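Local structure of exocyst complex component EXO70 (Saccharomyces cerevisiae, 2B1E) at residues 301-306 / 410-415. The protein acts in the secretory pathway as part of the exocyst complex, which tethers secretory vesicles to sites of exocytosis, and plays a role in exocyst assembly. Residues are numbered along the deposited sequence; the frame is centred on the assembly and turned at random.
Sequences STIPSN and KQRIGF
Ile303 and Arg412 join the loop 301-306 to the first turn of helix 410-429, although the closest CA atoms of the two segments, those of Ile303 and Ile413, are 9.6 Å apart. Arg412 spans this distance. Its CG lies anti to the backbone N (chi1 177°) and the chain runs extended from CG to NE, carrying the guanidinium out to the loop, where it meets Ile303 tip to tip. Ile303 CD1 rests over one face of the guanidinium, 3.7 Å from Arg412 CZ and offset toward the rim. At the edge, in plane, Arg412 NH2 makes a weak, bent hydrogen bond to Pro304 O (3.2 Å, 133° at the hydrogen). A water, also in plane, accepts from Arg412 NH2 at 2.8 Å and donates to Ile303 O, the preceding loop carbonyl. Asn307 OD1 accepts from Arg412 NE. An alanine here would probably cost Asn307 OD1, Pro304 O and the bridging water the N-H groups they accept from, and leave Ile303 CD1 without the guanidinium face it packs on. About one helical turn on, Asn306 O lies in plane at the Phe415 ring edge, 3.8 Å from Phe415 CE2. The contact lays the linker between helices 268-299 and 311-323 on the all-helical C-terminal region, where Arg412 also touches Leu391 of helix 364-391 and Phe415 packs on Met456 of helix 440-473.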
ATOM      1  N   SER A 301      11.146  30.433   5.610  1.00 32.64           N
ATOM      2  CA  SER A 301      12.239  30.719   6.538  1.00 31.84           C
ATOM      3  C   SER A 301      11.838  31.372   7.855  1.00 29.75           C
ATOM      4  O   SER A 301      12.494  31.168   8.876  1.00 27.83           O
ATOM      5  CB  SER A 301      13.288  31.596   5.849  1.00 32.75           C
ATOM      6  OG  SER A 301      12.712  32.812   5.404  1.00 32.98           O
ATOM      7  N   THR A 302      10.770  32.160   7.830  1.00 28.84           N
ATOM      8  CA  THR A 302      10.309  32.850   9.027  1.00 27.18           C
ATOM      9  C   THR A 302       9.241  32.036   9.737  1.00 26.91           C
ATOM     10  O   THR A 302       8.745  31.041   9.204  1.00 27.55           O
ATOM     11  CB  THR A 302       9.715  34.212   8.665  1.00 28.67           C
ATOM     12  OG1 THR A 302       8.616  34.024   7.765  1.00 30.07           O
ATOM     13  CG2 THR A 302      10.759  35.082   7.996  1.00 28.82           C
ATOM     14  N   ILE A 303       8.897  32.446  10.952  1.00 23.49           N
ATOM     15  CA  ILE A 303       7.861  31.756  11.707  1.00 22.28           C
ATOM     16  C   ILE A 303       6.723  32.746  11.874  1.00 21.02           C
ATOM     17  O   ILE A 303       6.944  33.950  11.823  1.00 20.34           O
ATOM     18  CB  ILE A 303       8.381  31.271  13.084  1.00 22.64           C
ATOM     19  CG1 ILE A 303       9.150  32.385  13.791  1.00 23.59           C
ATOM     20  CG2 ILE A 303       9.268  30.040  12.894  1.00 20.90           C
ATOM     21  CD1 ILE A 303       9.856  31.930  15.069  1.00 25.26           C
ATOM     22  N   PRO A 304       5.488  32.255  12.051  1.00 20.18           N
ATOM     23  CA  PRO A 304       4.332  33.144  12.215  1.00 19.98           C
ATOM     24  C   PRO A 304       4.492  34.021  13.455  1.00 19.38           C
ATOM     25  O   PRO A 304       4.969  33.548  14.497  1.00 15.83           O
ATOM     26  CB  PRO A 304       3.163  32.173  12.359  1.00 18.73           C
ATOM     27  CG  PRO A 304       3.637  30.948  11.669  1.00 22.28           C
ATOM     28  CD  PRO A 304       5.067  30.848  12.111  1.00 21.01           C
ATOM     29  N   SER A 305       4.082  35.285  13.348  1.00 18.45           N
ATOM     30  CA  SER A 305       4.191  36.208  14.470  1.00 19.69           C
ATOM     31  C   SER A 305       3.333  35.751  15.647  1.00 18.93           C
ATOM     32  O   SER A 305       3.649  36.044  16.805  1.00 19.61           O
ATOM     33  CB  SER A 305       3.782  37.628  14.055  1.00 21.25           C
ATOM     34  OG  SER A 305       2.403  37.721  13.754  1.00 21.29           O
ATOM     35  N   ASN A 306       2.256  35.030  15.361  1.00 17.84           N
ATOM     36  CA  ASN A 306       1.402  34.549  16.439  1.00 19.84           C
ATOM     37  C   ASN A 306       1.827  33.149  16.867  1.00 18.40           C
ATOM     38  O   ASN A 306       1.227  32.557  17.764  1.00 16.29           O
ATOM     39  CB  ASN A 306      -0.080  34.570  16.027  1.00 22.96           C
ATOM     40  CG  ASN A 306      -0.407  33.595  14.906  1.00 24.48           C
ATOM     41  OD1 ASN A 306       0.477  32.975  14.310  1.00 24.40           O
ATOM     42  ND2 ASN A 306      -1.699  33.466  14.606  1.00 25.46           N
ATOM     43  N   LYS A 410      13.719  29.405  24.041  1.00 12.29           N
ATOM     44  CA  LYS A 410      13.005  28.162  24.297  1.00 13.78           C
ATOM     45  C   LYS A 410      11.527  28.326  24.617  1.00 13.69           C
ATOM     46  O   LYS A 410      10.708  27.503  24.207  1.00 13.71           O
ATOM     47  CB  LYS A 410      13.725  27.365  25.393  1.00 13.79           C
ATOM     48  CG  LYS A 410      15.136  26.956  24.967  1.00 15.20           C
ATOM     49  CD  LYS A 410      15.796  25.963  25.912  1.00 16.21           C
ATOM     50  CE  LYS A 410      16.238  26.632  27.198  1.00 14.93           C
ATOM     51  NZ  LYS A 410      17.106  27.794  26.909  1.00 17.04           N
ATOM     52  N   GLN A 411      11.173  29.393  25.322  1.00 13.04           N
ATOM     53  CA  GLN A 411       9.773  29.599  25.668  1.00 12.76           C
ATOM     54  C   GLN A 411       8.911  29.748  24.418  1.00 11.27           C
ATOM     55  O   GLN A 411       7.902  29.060  24.277  1.00  6.10           O
ATOM     56  CB  GLN A 411       9.609  30.828  26.575  1.00 12.94           C
ATOM     57  CG  GLN A 411       8.148  31.094  26.969  1.00 12.31           C
ATOM     58  CD  GLN A 411       8.026  32.146  28.056  1.00 13.78           C
ATOM     59  OE1 GLN A 411       8.548  33.255  27.927  1.00 15.48           O
ATOM     60  NE2 GLN A 411       7.337  31.803  29.132  1.00 10.81           N
ATOM     61  N   ARG A 412       9.322  30.634  23.510  1.00  8.60           N
ATOM     62  CA  ARG A 412       8.579  30.867  22.268  1.00  9.58           C
ATOM     63  C   ARG A 412       8.610  29.673  21.316  1.00 10.01           C
ATOM     64  O   ARG A 412       7.587  29.327  20.717  1.00 10.16           O
ATOM     65  CB  ARG A 412       9.121  32.102  21.533  1.00 11.52           C
ATOM     66  CG  ARG A 412       8.416  32.329  20.199  1.00 12.97           C
ATOM     67  CD  ARG A 412       8.916  33.527  19.399  1.00 11.55           C
ATOM     68  NE  ARG A 412       8.163  33.613  18.145  1.00 13.78           N
ATOM     69  CZ  ARG A 412       8.337  34.541  17.209  1.00 15.59           C
ATOM     70  NH1 ARG A 412       9.251  35.492  17.363  1.00 13.93           N
ATOM     71  NH2 ARG A 412       7.592  34.516  16.114  1.00 15.51           N
ATOM     72  N   ILE A 413       9.785  29.064  21.152  1.00  8.21           N
ATOM     73  CA  ILE A 413       9.909  27.909  20.278  1.00 10.50           C
ATOM     74  C   ILE A 413       9.064  26.773  20.856  1.00 10.91           C
ATOM     75  O   ILE A 413       8.368  26.063  20.119  1.00 11.41           O
ATOM     76  CB  ILE A 413      11.389  27.469  20.138  1.00 10.83           C
ATOM     77  CG1 ILE A 413      12.166  28.535  19.356  1.00 12.30           C
ATOM     78  CG2 ILE A 413      11.465  26.104  19.450  1.00 12.08           C
ATOM     79  CD1 ILE A 413      13.712  28.413  19.460  1.00 13.69           C
ATOM     80  N   GLY A 414       9.098  26.617  22.176  1.00 10.21           N
ATOM     81  CA  GLY A 414       8.296  25.575  22.798  1.00 11.37           C
ATOM     82  C   GLY A 414       6.817  25.767  22.499  1.00 11.36           C
ATOM     83  O   GLY A 414       6.099  24.819  22.166  1.00 11.90           O
ATOM     84  N   PHE A 415       6.362  27.010  22.614  1.00 11.31           N
ATOM     85  CA  PHE A 415       4.964  27.358  22.355  1.00  9.36           C
ATOM     86  C   PHE A 415       4.616  27.080  20.889  1.00  8.78           C
ATOM     87  O   PHE A 415       3.594  26.457  20.580  1.00 13.09           O
ATOM     88  CB  PHE A 415       4.744  28.840  22.681  1.00  8.57           C
ATOM     89  CG  PHE A 415       3.355  29.335  22.365  1.00 10.85           C
ATOM     90  CD1 PHE A 415       2.273  28.976  23.168  1.00 11.25           C
ATOM     91  CD2 PHE A 415       3.128  30.150  21.259  1.00  8.17           C
ATOM     92  CE1 PHE A 415       0.977  29.422  22.873  1.00 11.14           C
ATOM     93  CE2 PHE A 415       1.833  30.606  20.953  1.00 13.36           C
ATOM     94  CZ  PHE A 415       0.756  30.239  21.765  1.00 10.23           C
TER
HETATM   95  O   HOH W   1       7.871  35.819  13.649  1.00 18.61           O